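Local coordinates for enoyl-CoA hydratase (Bacillus halodurans, PDB 3LKE), which probably adds water across the double bond of enoyl-CoA thioesters, as a trimeric member of the crotonase superfamily, at residues Leu71-Ser76 and Asp80-Glu85; Ala39-Asn44 and Leu90-Leu95; Val103-Ile108 and Lys198-Ala203; Gly115-Met120 and Gly181-Ile186; Val6-Gln11 and Leu15-Asp20. All coordinates share one frame; numbering follows the deposited sequence.

Contact 1 of 5, residues Leu71-Ser76 and Asp80-Glu85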
# COMPACT_ATOMS: atom_id res chain seq x y z
N LEU A 71 21.43 -11.68 22.80
CA LEU A 71 21.10 -12.59 21.69
C LEU A 71 22.08 -13.76 21.66
O LEU A 71 21.69 -14.90 21.42
CB LEU A 71 21.11 -11.85 20.35
CG LEU A 71 20.09 -10.72 20.22
CD1 LEU A 71 20.43 -9.85 19.03
CD2 LEU A 71 18.67 -11.26 20.13
N LEU A 72 23.35 -13.48 21.91
CA LEU A 72 24.37 -14.53 21.97
C LEU A 72 24.04 -15.56 23.05
O LEU A 72 24.25 -16.76 22.85
CB LEU A 72 25.75 -13.93 22.22
CG LEU A 72 26.90 -14.93 22.30
CD1 LEU A 72 26.86 -15.93 21.15
CD2 LEU A 72 28.23 -14.19 22.33
N ILE A 73 23.51 -15.10 24.17
CA ILE A 73 23.07 -16.00 25.23
C ILE A 73 21.96 -16.92 24.74
O ILE A 73 22.01 -18.14 24.94
CB ILE A 73 22.62 -15.22 26.48
CG1 ILE A 73 23.84 -14.63 27.19
CG2 ILE A 73 21.83 -16.11 27.43
CD1 ILE A 73 23.52 -13.54 28.19
N CYS A 74 20.95 -16.35 24.08
CA CYS A 74 19.87 -17.14 23.51
C CYS A 74 20.34 -18.16 22.47
O CYS A 74 19.78 -19.24 22.36
CB CYS A 74 18.80 -16.24 22.89
SG CYS A 74 17.83 -15.33 24.10
N ALA A 75 21.37 -17.80 21.70
CA ALA A 75 21.90 -18.74 20.71
C ALA A 75 22.65 -19.87 21.41
O ALA A 75 22.75 -20.97 20.88
CB ALA A 75 22.83 -18.03 19.74
N SER A 76 23.17 -19.58 22.60
CA SER A 76 23.96 -20.55 23.37
C SER A 76 23.10 -21.42 24.27
O SER A 76 23.57 -22.43 24.79
CB SER A 76 25.01 -19.82 24.22
OG SER A 76 25.79 -18.94 23.43
N ASP A 80 14.81 -23.52 23.97
CA ASP A 80 14.31 -22.29 23.36
C ASP A 80 13.39 -21.52 24.30
O ASP A 80 12.72 -20.58 23.89
CB ASP A 80 13.55 -22.62 22.07
CG ASP A 80 14.37 -23.45 21.11
OD1 ASP A 80 15.45 -22.98 20.67
OD2 ASP A 80 13.94 -24.58 20.80
N VAL A 81 13.37 -21.93 25.57
CA VAL A 81 12.44 -21.35 26.54
C VAL A 81 12.69 -19.86 26.80
O VAL A 81 11.75 -19.07 26.90
CB VAL A 81 12.47 -22.12 27.87
CG1 VAL A 81 11.70 -21.38 28.95
CG2 VAL A 81 11.91 -23.53 27.68
N ARG A 82 13.96 -19.48 26.92
CA ARG A 82 14.32 -18.10 27.18
C ARG A 82 13.95 -17.22 25.99
O ARG A 82 13.37 -16.16 26.15
CB ARG A 82 15.82 -17.97 27.47
CG ARG A 82 16.32 -18.90 28.56
CD ARG A 82 16.06 -18.34 29.95
NE ARG A 82 16.89 -17.17 30.23
CZ ARG A 82 18.22 -17.18 30.28
NH1 ARG A 82 18.89 -18.31 30.05
NH2 ARG A 82 18.89 -16.07 30.55
N LEU A 83 14.30 -17.68 24.79
CA LEU A 83 13.97 -16.94 23.57
C LEU A 83 12.46 -16.72 23.45
O LEU A 83 12.01 -15.59 23.24
CB LEU A 83 14.52 -17.66 22.33
CG LEU A 83 14.42 -16.91 20.99
CD1 LEU A 83 14.83 -15.45 21.14
CD2 LEU A 83 15.26 -17.60 19.92
N ARG A 84 11.68 -17.79 23.59
CA ARG A 84 10.24 -17.68 23.44
C ARG A 84 9.63 -16.76 24.49
O ARG A 84 8.69 -16.01 24.21
CB ARG A 84 9.56 -19.06 23.45
CG ARG A 84 9.88 -19.89 22.21
CD ARG A 84 9.21 -21.26 22.24
NE ARG A 84 9.52 -22.04 21.04
CZ ARG A 84 8.84 -21.96 19.90
NH1 ARG A 84 7.81 -21.13 19.80
NH2 ARG A 84 9.20 -22.70 18.86
N GLU A 85 10.18 -16.79 25.70
CA GLU A 85 9.71 -15.94 26.79
C GLU A 85 9.85 -14.46 26.44
O GLU A 85 8.89 -13.69 26.60
CB GLU A 85 10.47 -16.26 28.09
CG GLU A 85 10.21 -15.28 29.22
CD GLU A 85 10.94 -15.67 30.50
OE1 GLU A 85 11.22 -16.88 30.68
OE2 GLU A 85 11.24 -14.76 31.31
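Cys74 swings its sulfur anti to its own carbonyl carbon (chi1 -71°) and Leu83 sets CG anti to its backbone N (chi1 -172°), and these two choices let SG and the leucine branch face each other between two helices. Cys74 SG lies 4.2 Å from Leu83 CD1 and equally close to the backbone, 4.2 Å from Leu83 CA. A cysteine suits this spot because its side chain, only CB and SG, is short enough to let the helices approach, with Cys74 CA and Leu83 CA 5.9 Å apart. Two consecutive helices joined by a short loop meet here at the edge of the crotonase fold: helix 68-76 ends, three residues and Asp80 turn the chain, and helix 81-98 sets off beside it. Asp80 occupies the N-cap position, although its carboxylate makes no capping bond. On the solvent side the junction is looser. Arg82 curls its chain, and its NH2 comes obliquely within 4.3 Å of Ile73 CG2, a van der Waals touch that covers part of an exposed isoleucine; Arg82 NH1 has a long, weak ion pair with Asp77 in the turn. Ser76 sends OG back to Leu72 O at 2.7 Å, with the hydroxyl oxygen 31° above the carbonyl plane. Deeper in, Phe242 packs on both Cys74 and Leu83, while Val239 of helix 223-241 adds a second apolar neighbour to Leu83.

Contact 2 of 5, residues Ala39-Asn44 and Leu90-Leu95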
# COMPACT_ATOMS: atom_id res chain seq x y z
N ALA A 39 3.07 -0.94 31.51
CA ALA A 39 2.82 0.48 31.34
C ALA A 39 1.87 0.73 30.16
O ALA A 39 0.96 1.55 30.25
CB ALA A 39 4.13 1.23 31.13
N ILE A 40 2.09 0.01 29.07
CA ILE A 40 1.26 0.16 27.88
C ILE A 40 -0.19 -0.21 28.17
O ILE A 40 -1.12 0.52 27.80
CB ILE A 40 1.78 -0.72 26.72
CG1 ILE A 40 3.12 -0.18 26.20
CG2 ILE A 40 0.75 -0.78 25.60
CD1 ILE A 40 3.89 -1.17 25.34
N ARG A 41 -0.38 -1.35 28.82
CA ARG A 41 -1.72 -1.82 29.18
C ARG A 41 -2.43 -0.85 30.12
O ARG A 41 -3.62 -0.57 29.95
CB ARG A 41 -1.63 -3.21 29.82
CG ARG A 41 -1.31 -4.31 28.82
CD ARG A 41 -1.03 -5.64 29.50
NE ARG A 41 -1.00 -6.72 28.52
CZ ARG A 41 -0.46 -7.91 28.72
NH1 ARG A 41 0.13 -8.20 29.87
NH2 ARG A 41 -0.49 -8.82 27.74
N ALA A 42 -1.70 -0.35 31.11
CA ALA A 42 -2.27 0.60 32.06
C ALA A 42 -2.76 1.85 31.35
O ALA A 42 -3.81 2.40 31.68
CB ALA A 42 -1.25 0.94 33.14
N GLY A 43 -1.99 2.32 30.36
CA GLY A 43 -2.38 3.47 29.57
C GLY A 43 -3.60 3.19 28.72
O GLY A 43 -4.48 4.04 28.59
N ASN A 44 -3.65 2.00 28.12
CA ASN A 44 -4.79 1.58 27.29
C ASN A 44 -6.07 1.45 28.10
O ASN A 44 -7.17 1.62 27.56
CB ASN A 44 -4.49 0.26 26.58
CG ASN A 44 -3.50 0.43 25.44
OD1 ASN A 44 -3.29 1.54 24.97
ND2 ASN A 44 -2.91 -0.67 24.99
N LEU A 90 7.79 -9.10 24.36
CA LEU A 90 8.04 -8.01 23.42
C LEU A 90 7.02 -7.99 22.27
O LEU A 90 6.61 -6.92 21.84
CB LEU A 90 9.47 -8.04 22.89
CG LEU A 90 10.57 -7.83 23.93
CD1 LEU A 90 11.95 -7.95 23.29
CD2 LEU A 90 10.42 -6.49 24.65
N ASN A 91 6.59 -9.15 21.80
CA ASN A 91 5.52 -9.16 20.80
C ASN A 91 4.24 -8.56 21.37
O ASN A 91 3.51 -7.83 20.69
CB ASN A 91 5.24 -10.56 20.26
CG ASN A 91 6.33 -11.05 19.35
OD1 ASN A 91 7.15 -10.27 18.85
ND2 ASN A 91 6.35 -12.37 19.11
N HIS A 92 3.95 -8.86 22.63
CA HIS A 92 2.77 -8.25 23.23
C HIS A 92 2.87 -6.74 23.35
O HIS A 92 1.88 -6.04 23.15
CB HIS A 92 2.39 -8.91 24.56
CG HIS A 92 1.51 -10.11 24.39
ND1 HIS A 92 0.17 -10.01 24.08
CD2 HIS A 92 1.78 -11.43 24.45
CE1 HIS A 92 -0.35 -11.22 23.97
NE2 HIS A 92 0.61 -12.10 24.19
N CYS A 93 4.05 -6.22 23.67
CA CYS A 93 4.25 -4.78 23.65
C CYS A 93 3.85 -4.21 22.28
O CYS A 93 3.12 -3.23 22.19
CB CYS A 93 5.69 -4.40 23.95
SG CYS A 93 6.17 -4.72 25.66
N VAL A 94 4.36 -4.82 21.22
CA VAL A 94 4.05 -4.33 19.86
C VAL A 94 2.54 -4.34 19.58
O VAL A 94 1.97 -3.37 19.07
CB VAL A 94 4.79 -5.14 18.76
CG1 VAL A 94 4.30 -4.71 17.38
CG2 VAL A 94 6.30 -4.96 18.89
N LEU A 95 1.90 -5.45 19.91
CA LEU A 95 0.48 -5.64 19.60
C LEU A 95 -0.37 -4.67 20.42
O LEU A 95 -1.32 -4.08 19.91
CB LEU A 95 0.08 -7.10 19.86
CG LEU A 95 -1.28 -7.55 19.35
CD1 LEU A 95 -1.43 -7.22 17.87
CD2 LEU A 95 -1.46 -9.05 19.62
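Ile40 and Arg41 meet Cys93 and His92 where two helices of the crotonase fold, 30-45 and 81-98, pack against each other. Ile40 CA and Cys93 CA are 7.2 Å apart, and side chains fill the interval. Ile40 reaches across with its longer branch: CG1 stands anti to the carbonyl carbon (chi1 -69°), and an extended second torsion pushes CD1 out until it rests 3.8 Å from Cys93 O. Isoleucine suits this buried face: it is wholly apolar, and its longer branch ends in a methyl that can reach the neighbouring helix. Nearer the surface, Arg41 runs extended from CG to NE and brings NH2 to 3.9 Å from His92 ND1, with the guanidinium and imidazole planes turned 58° apart. The arginine's stronger partner is Glu96, one turn on along helix 81-98, which forms a salt bridge with NE and probably fixes the guanidinium beside the ring. His92 also meets His88 of its own helix edge-to-face, and the nearby positive charge would probably discourage its protonation. Inside, Cys93 adds little bulk: its CB lies 4.0 Å from Ile40 CD1, and its SG turns in beside that same methyl.

Contact 3 of 5, residues Val103-Ile108 and Lys198-Ala203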
# COMPACT_ATOMS: atom_id res chain seq x y z
N VAL A 103 -4.20 7.95 21.07
CA VAL A 103 -3.24 8.37 20.07
C VAL A 103 -1.85 8.03 20.61
O VAL A 103 -1.50 8.41 21.73
CB VAL A 103 -3.30 9.87 19.76
CG1 VAL A 103 -2.18 10.25 18.82
CG2 VAL A 103 -4.67 10.25 19.17
N THR A 104 -1.07 7.32 19.82
CA THR A 104 0.24 6.85 20.26
C THR A 104 1.37 7.56 19.50
O THR A 104 1.36 7.63 18.27
CB THR A 104 0.36 5.32 20.11
OG1 THR A 104 0.07 4.97 18.75
CG2 THR A 104 -0.64 4.64 21.03
N VAL A 105 2.34 8.10 20.23
CA VAL A 105 3.44 8.83 19.63
C VAL A 105 4.76 8.37 20.23
O VAL A 105 4.88 8.28 21.45
CB VAL A 105 3.29 10.35 19.88
CG1 VAL A 105 4.42 11.12 19.22
CG2 VAL A 105 1.93 10.83 19.40
N ALA A 106 5.75 8.09 19.38
CA ALA A 106 7.09 7.76 19.85
C ALA A 106 8.04 8.92 19.56
O ALA A 106 8.06 9.47 18.47
CB ALA A 106 7.59 6.47 19.19
N LEU A 107 8.81 9.31 20.58
CA LEU A 107 9.76 10.40 20.40
C LEU A 107 11.16 9.80 20.35
O LEU A 107 11.65 9.32 21.38
CB LEU A 107 9.65 11.40 21.56
CG LEU A 107 8.23 11.91 21.82
CD1 LEU A 107 8.21 12.89 23.00
CD2 LEU A 107 7.71 12.58 20.57
N ILE A 108 11.77 9.80 19.17
CA ILE A 108 13.07 9.19 18.98
C ILE A 108 14.15 10.25 19.11
O ILE A 108 14.41 10.99 18.16
CB ILE A 108 13.21 8.53 17.59
CG1 ILE A 108 11.97 7.69 17.24
CG2 ILE A 108 14.48 7.69 17.53
CD1 ILE A 108 11.69 6.56 18.23
N LYS A 198 3.83 19.53 22.77
CA LYS A 198 2.81 20.32 23.45
C LYS A 198 1.66 20.65 22.50
O LYS A 198 0.49 20.41 22.81
CB LYS A 198 3.45 21.60 23.98
CG LYS A 198 2.49 22.68 24.45
CD LYS A 198 3.27 23.94 24.82
CE LYS A 198 2.35 25.10 25.17
NZ LYS A 198 1.56 24.83 26.40
N ASN A 199 2.01 21.19 21.35
CA ASN A 199 1.02 21.60 20.36
C ASN A 199 0.26 20.41 19.78
O ASN A 199 -0.95 20.47 19.57
CB ASN A 199 1.68 22.41 19.25
CG ASN A 199 2.26 23.72 19.76
OD1 ASN A 199 1.71 24.33 20.67
ND2 ASN A 199 3.35 24.17 19.15
N TYR A 200 0.98 19.32 19.53
CA TYR A 200 0.36 18.14 18.95
C TYR A 200 -0.66 17.55 19.92
O TYR A 200 -1.78 17.20 19.52
CB TYR A 200 1.43 17.11 18.57
CG TYR A 200 0.91 15.81 17.99
CD1 TYR A 200 0.75 15.66 16.62
CD2 TYR A 200 0.61 14.73 18.81
CE1 TYR A 200 0.28 14.45 16.07
CE2 TYR A 200 0.14 13.53 18.27
CZ TYR A 200 -0.01 13.40 16.92
OH TYR A 200 -0.47 12.19 16.42
N LEU A 201 -0.29 17.45 21.19
CA LEU A 201 -1.21 16.92 22.19
C LEU A 201 -2.40 17.84 22.40
O LEU A 201 -3.50 17.38 22.71
CB LEU A 201 -0.48 16.67 23.51
CG LEU A 201 0.58 15.58 23.45
CD1 LEU A 201 1.28 15.44 24.80
CD2 LEU A 201 -0.03 14.24 22.99
N LYS A 202 -2.17 19.14 22.24
CA LYS A 202 -3.25 20.12 22.33
C LYS A 202 -4.28 19.84 21.23
O LYS A 202 -5.48 19.88 21.48
CB LYS A 202 -2.69 21.54 22.20
CG LYS A 202 -3.75 22.63 22.21
CD LYS A 202 -3.19 23.91 21.60
CE LYS A 202 -1.87 24.31 22.26
NZ LYS A 202 -1.19 25.41 21.53
N ALA A 203 -3.79 19.55 20.02
CA ALA A 203 -4.67 19.24 18.89
C ALA A 203 -5.46 17.97 19.14
O ALA A 203 -6.66 17.90 18.87
CB ALA A 203 -3.86 19.11 17.61
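Tyr200 leaves helix 190-205 toward strand 103-108 with CG anti to its backbone N (chi1 178°), which carries the ring outward from the helix and across to two valines. Following it from CB, the first ring atom to meet the strand is CD2, which skirts the methyl CG2 of Val105. One bond further the contact tightens: Tyr200 CE2 lies 3.4 Å from Val105 CG2, a close methyl-to-ring approach, oblique to the ring. Tyr200 CE2 also has Val103 CG1 at 4.1 Å, and Tyr200 CZ lies as far, 4.1 Å, from Val105 CG2. At the tip, Tyr200 OH comes 3.5 Å from Val103 CG1, a methyl that sits at the ring edge near its plane. The two valines, two residues apart and thus on the same face of the strand, present different branches: Val105 offers CG2 and Val103 CG1. Beta-branched residues suit the strand, and their small methyls accept a long flat ring lying past them. Replacing the tyrosine by an alanine is likely to open a gap between helix and sheet, with Val103 CG1 and Val105 CG2 both robbed of their partner. Elsewhere on this helix Lys202 NZ is hydrogen-bonded to Asn199 OD1 at 3.2 Å. The strand itself lies between strands 51-56 and 125-129; Arg125 of the latter touches Tyr200, and Leu167 of the second subunit packs on the same ring, placing this buried helix-to-sheet contact beside the trimer interface.

Contact 4 of 5, residues Gly115-Met120 and Gly181-Ile186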
# COMPACT_ATOMS: atom_id res chain seq x y z
N GLY A 115 15.00 -3.68 16.80
CA GLY A 115 13.71 -3.66 17.45
C GLY A 115 13.54 -2.46 18.38
O GLY A 115 12.43 -2.11 18.74
N GLY A 116 14.66 -1.86 18.79
CA GLY A 116 14.61 -0.63 19.57
C GLY A 116 13.86 0.47 18.83
O GLY A 116 13.21 1.34 19.43
N PHE A 117 13.96 0.44 17.51
CA PHE A 117 13.16 1.33 16.69
C PHE A 117 11.88 0.63 16.23
O PHE A 117 10.80 1.21 16.30
CB PHE A 117 13.93 1.81 15.46
CG PHE A 117 13.11 2.66 14.54
CD1 PHE A 117 12.55 3.85 15.00
CD2 PHE A 117 12.84 2.27 13.24
CE1 PHE A 117 11.79 4.65 14.18
CE2 PHE A 117 12.08 3.07 12.40
CZ PHE A 117 11.54 4.26 12.87
N ASN A 118 12.01 -0.62 15.78
CA ASN A 118 10.90 -1.27 15.08
C ASN A 118 9.62 -1.41 15.90
O ASN A 118 8.52 -1.30 15.34
CB ASN A 118 11.34 -2.61 14.50
CG ASN A 118 12.46 -2.45 13.50
OD1 ASN A 118 12.56 -1.42 12.85
ND2 ASN A 118 13.31 -3.47 13.36
N MET A 119 9.75 -1.64 17.20
CA MET A 119 8.58 -1.66 18.09
C MET A 119 7.75 -0.38 17.95
O MET A 119 6.52 -0.41 17.96
CB MET A 119 8.96 -1.91 19.56
CG MET A 119 9.26 -3.39 19.86
SD MET A 119 9.23 -3.82 21.63
CE MET A 119 8.51 -2.28 22.30
N MET A 120 8.43 0.75 17.76
CA MET A 120 7.74 2.03 17.70
C MET A 120 6.99 2.23 16.37
O MET A 120 6.22 3.17 16.24
CB MET A 120 8.68 3.20 17.99
CG MET A 120 9.34 3.14 19.38
SD MET A 120 8.18 3.10 20.78
CE MET A 120 8.34 1.43 21.32
N GLY A 181 9.42 7.26 5.21
CA GLY A 181 8.16 7.20 5.92
C GLY A 181 8.23 6.45 7.24
O GLY A 181 7.20 6.27 7.90
N LEU A 182 9.43 6.02 7.64
CA LEU A 182 9.60 5.35 8.93
C LEU A 182 9.30 6.30 10.08
O LEU A 182 8.74 5.89 11.09
CB LEU A 182 11.01 4.75 9.07
CG LEU A 182 11.33 3.58 8.13
CD1 LEU A 182 12.80 3.19 8.22
CD2 LEU A 182 10.43 2.39 8.44
N ILE A 183 9.66 7.57 9.90
CA ILE A 183 9.26 8.64 10.82
C ILE A 183 8.42 9.66 10.06
O ILE A 183 8.52 9.76 8.83
CB ILE A 183 10.50 9.36 11.41
CG1 ILE A 183 11.34 8.37 12.23
CG2 ILE A 183 10.08 10.53 12.26
CD1 ILE A 183 10.64 7.81 13.40
N GLN A 184 7.61 10.43 10.79
CA GLN A 184 6.70 11.39 10.18
C GLN A 184 7.23 12.82 10.15
O GLN A 184 6.81 13.62 9.31
CB GLN A 184 5.34 11.35 10.89
CG GLN A 184 4.46 10.18 10.43
CD GLN A 184 5.09 8.82 10.72
OE1 GLN A 184 5.34 8.47 11.88
NE2 GLN A 184 5.35 8.04 9.66
N GLU A 185 8.16 13.14 11.05
CA GLU A 185 8.74 14.47 11.09
C GLU A 185 10.00 14.52 11.94
O GLU A 185 10.25 13.63 12.77
CB GLU A 185 7.74 15.51 11.60
CG GLU A 185 7.15 15.20 12.96
CD GLU A 185 6.17 16.28 13.43
OE1 GLU A 185 6.59 17.44 13.61
OE2 GLU A 185 4.98 15.95 13.65
N ILE A 186 10.78 15.57 11.72
CA ILE A 186 12.02 15.79 12.44
C ILE A 186 11.92 17.12 13.18
O ILE A 186 11.42 18.10 12.61
CB ILE A 186 13.20 15.84 11.47
CG1 ILE A 186 13.36 14.49 10.75
CG2 ILE A 186 14.49 16.22 12.19
CD1 ILE A 186 14.47 14.47 9.72
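Phe117 reaches from a short helix to Leu182 and Ile183, in the turn that leads from helix 174-180 to strand 185-187. Its helix follows directly on the glycine-rich turn characteristic of the crotonase fold, where, as in relatives, a peptide NH at the helix start probably helps form the oxyanion hole. Gly115 and Gly116 come first, without side chains, and Gly115 O accepts the bond from Met119 N at 3.1 Å. Phe117 follows and carries the contact: with CG anti to the backbone N (chi1 176°), the ring points outward from the helix and meets the other segment with its rim. Leu182 CB lies 3.9 Å from Phe117 CZ, and Leu182 O 3.7 Å from that carbon, near the ring plane, where the weakly positive C-H edge suits a carbonyl oxygen that is also hydrogen-bonded to Arg126 NE. Phe134 packs edge-to-face with this ring. A serine in place of the phenylalanine would probably open a gap under Leu182 and Ile183 and leave Phe134 without its aromatic mate. Asn118 is hydrogen-bonded through ND2 to Glu136, and Met119 packs on Cys93 and Val94 of helix 81-98. Met120 closes the turn, its N 2.8 Å from Phe117 O. In the facing segment Gly181 forms a Schellman motif at the end of helix 174-180; its positive phi, at which a side chain would jam against the preceding carbonyl, calls for glycine. Just beyond it Ile183 lays its terminal methyl against the ring edge, CD1 being 3.5 Å from Phe117 CE1.

Contact 5 of 5, residues Val6-Gln11 and Leu15-Asp20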
# COMPACT_ATOMS: atom_id res chain seq x y z
N VAL A 6 11.16 1.31 33.47
CA VAL A 6 10.14 2.03 32.71
C VAL A 6 9.34 2.89 33.68
O VAL A 6 8.73 2.38 34.62
CB VAL A 6 9.16 1.05 32.02
CG1 VAL A 6 8.03 1.84 31.35
CG2 VAL A 6 9.90 0.15 31.01
N HIS A 7 9.35 4.20 33.47
CA HIS A 7 8.59 5.11 34.33
C HIS A 7 7.32 5.55 33.64
O HIS A 7 7.24 5.56 32.42
CB HIS A 7 9.43 6.33 34.72
CG HIS A 7 10.74 5.98 35.35
ND1 HIS A 7 10.85 5.09 36.40
CD2 HIS A 7 12.00 6.39 35.08
CE1 HIS A 7 12.12 4.98 36.75
NE2 HIS A 7 12.84 5.76 35.96
N THR A 8 6.31 5.91 34.44
CA THR A 8 5.06 6.40 33.88
C THR A 8 4.60 7.67 34.59
O THR A 8 4.83 7.86 35.79
CB THR A 8 3.94 5.34 33.94
OG1 THR A 8 3.78 4.87 35.29
CG2 THR A 8 4.28 4.15 33.05
N GLU A 9 3.96 8.56 33.83
CA GLU A 9 3.48 9.83 34.36
C GLU A 9 2.33 10.32 33.51
O GLU A 9 2.43 10.36 32.29
CB GLU A 9 4.60 10.87 34.34
CG GLU A 9 4.20 12.23 34.86
CD GLU A 9 5.33 13.24 34.83
OE1 GLU A 9 6.50 12.82 34.67
OE2 GLU A 9 5.06 14.45 34.96
N ILE A 10 1.24 10.72 34.15
CA ILE A 10 0.14 11.36 33.42
C ILE A 10 0.16 12.87 33.59
O ILE A 10 0.18 13.38 34.71
CB ILE A 10 -1.22 10.81 33.85
CG1 ILE A 10 -1.32 9.32 33.51
CG2 ILE A 10 -2.34 11.61 33.18
CD1 ILE A 10 -2.57 8.65 34.03
N GLN A 11 0.16 13.59 32.48
CA GLN A 11 0.14 15.04 32.50
C GLN A 11 -0.86 15.57 31.50
O GLN A 11 -0.71 15.40 30.29
CB GLN A 11 1.54 15.59 32.21
CG GLN A 11 1.57 17.08 31.88
CD GLN A 11 2.99 17.64 31.89
OE1 GLN A 11 3.80 17.30 32.76
NE2 GLN A 11 3.29 18.51 30.93
N LEU A 15 -0.51 10.09 28.86
CA LEU A 15 0.40 9.19 29.57
C LEU A 15 1.77 9.18 28.92
O LEU A 15 1.90 8.90 27.71
CB LEU A 15 -0.16 7.76 29.59
CG LEU A 15 0.32 6.71 30.60
CD1 LEU A 15 0.78 5.42 29.92
CD2 LEU A 15 1.39 7.23 31.56
N TYR A 16 2.79 9.48 29.71
CA TYR A 16 4.18 9.46 29.26
C TYR A 16 4.87 8.21 29.76
O TYR A 16 4.94 7.97 30.97
CB TYR A 16 4.93 10.71 29.75
CG TYR A 16 4.43 11.99 29.12
CD1 TYR A 16 3.30 12.64 29.61
CD2 TYR A 16 5.07 12.53 28.01
CE1 TYR A 16 2.83 13.80 29.03
CE2 TYR A 16 4.62 13.70 27.43
CZ TYR A 16 3.49 14.33 27.95
OH TYR A 16 3.03 15.49 27.36
N ILE A 17 5.35 7.39 28.82
CA ILE A 17 6.05 6.15 29.14
C ILE A 17 7.52 6.38 28.81
O ILE A 17 7.87 6.63 27.66
CB ILE A 17 5.50 4.94 28.33
CG1 ILE A 17 4.03 4.70 28.67
CG2 ILE A 17 6.33 3.69 28.61
CD1 ILE A 17 3.40 3.51 27.93
N THR A 18 8.37 6.33 29.84
CA THR A 18 9.78 6.68 29.68
C THR A 18 10.71 5.50 29.92
O THR A 18 10.67 4.87 30.99
CB THR A 18 10.17 7.82 30.65
OG1 THR A 18 9.29 8.93 30.45
CG2 THR A 18 11.61 8.28 30.42
N LEU A 19 11.53 5.19 28.92
CA LEU A 19 12.50 4.12 29.05
C LEU A 19 13.70 4.64 29.84
O LEU A 19 14.24 5.70 29.52
CB LEU A 19 12.97 3.63 27.68
CG LEU A 19 11.88 3.25 26.68
CD1 LEU A 19 12.51 2.80 25.38
CD2 LEU A 19 10.98 2.18 27.25
N ASP A 20 14.12 3.87 30.84
CA ASP A 20 15.18 4.29 31.74
C ASP A 20 15.99 3.06 32.16
O ASP A 20 15.82 2.52 33.25
CB ASP A 20 14.57 4.99 32.95
CG ASP A 20 15.61 5.67 33.83
OD1 ASP A 20 16.80 5.63 33.46
OD2 ASP A 20 15.22 6.23 34.87
O HOH W 1 0.53 16.52 28.15
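Val6 and Ile17 pack methyl to methyl on one face of a beta hairpin, strands 6-10 and 14-19, which forms one border of the main sheet within this chain. Val6 CG1 lies 3.7 Å from Ile17 CG2, and helix 30-45 covers both, so branched apolar residues fit here. The strands are bound through two hydrogen-bonded pairs. His7 and Thr18 exchange nearly equal bonds, whereas Glu9 and Tyr16 do not: Tyr16 N reaches Glu9 O at 2.7 Å and almost straight (172°), while the return bond from Glu9 N to Tyr16 O is 3.1 Å and bent. Toward the turn Thr8 and Ile10 on the outer strand are exposed, but Leu15, its CG anti to the backbone N, stays buried and brings CD2 to 3.9 Å from Ile10 CG1. The opposite face bears His7, Glu9, Tyr16 and Thr18 and is more polar. Glu9 is exposed, as befits a charged residue on an outer strand. At the far end His7 NE2 donates a short but bent bond (2.7 Å, 139°) to the anti lone pair of Asp20 OD2, an oxygen that lies close to the imidazole plane; the carboxylate is turned 71° from the ring, and its OD1 accepts from His58. Near the turn Gln11 CB sits 3.9 Å from Tyr16 CE1, and one water links the two residues, donating to Gln11 O and lying 2.8 Å from Tyr16 OH.

How the contacts relate
Along the chain contact 5 comes first, contact 1 is nested inside the loop closed by contact 2, and contact 4 inside that closed by contact 3. Contacts 3, 4 and 5 all reach the six-stranded sheet. Contact 2 touches contact 5, where Ala39 CB meets Thr8 CG2, and touches contact 4 through Val94 and Met119; their centres lie about 13 and 17 Å from its own. Contacts 3 and 4, about 14 Å apart between centres, meet through Ala106 and Met120. Contact 1 shares helix 81-98 with contact 2, but its centre lies about 22 Å from that of contact 2 and about 35 Å from that of contact 3, on the opposite side of the chain's centre. That helix thus connects a peripheral corner to the packed core.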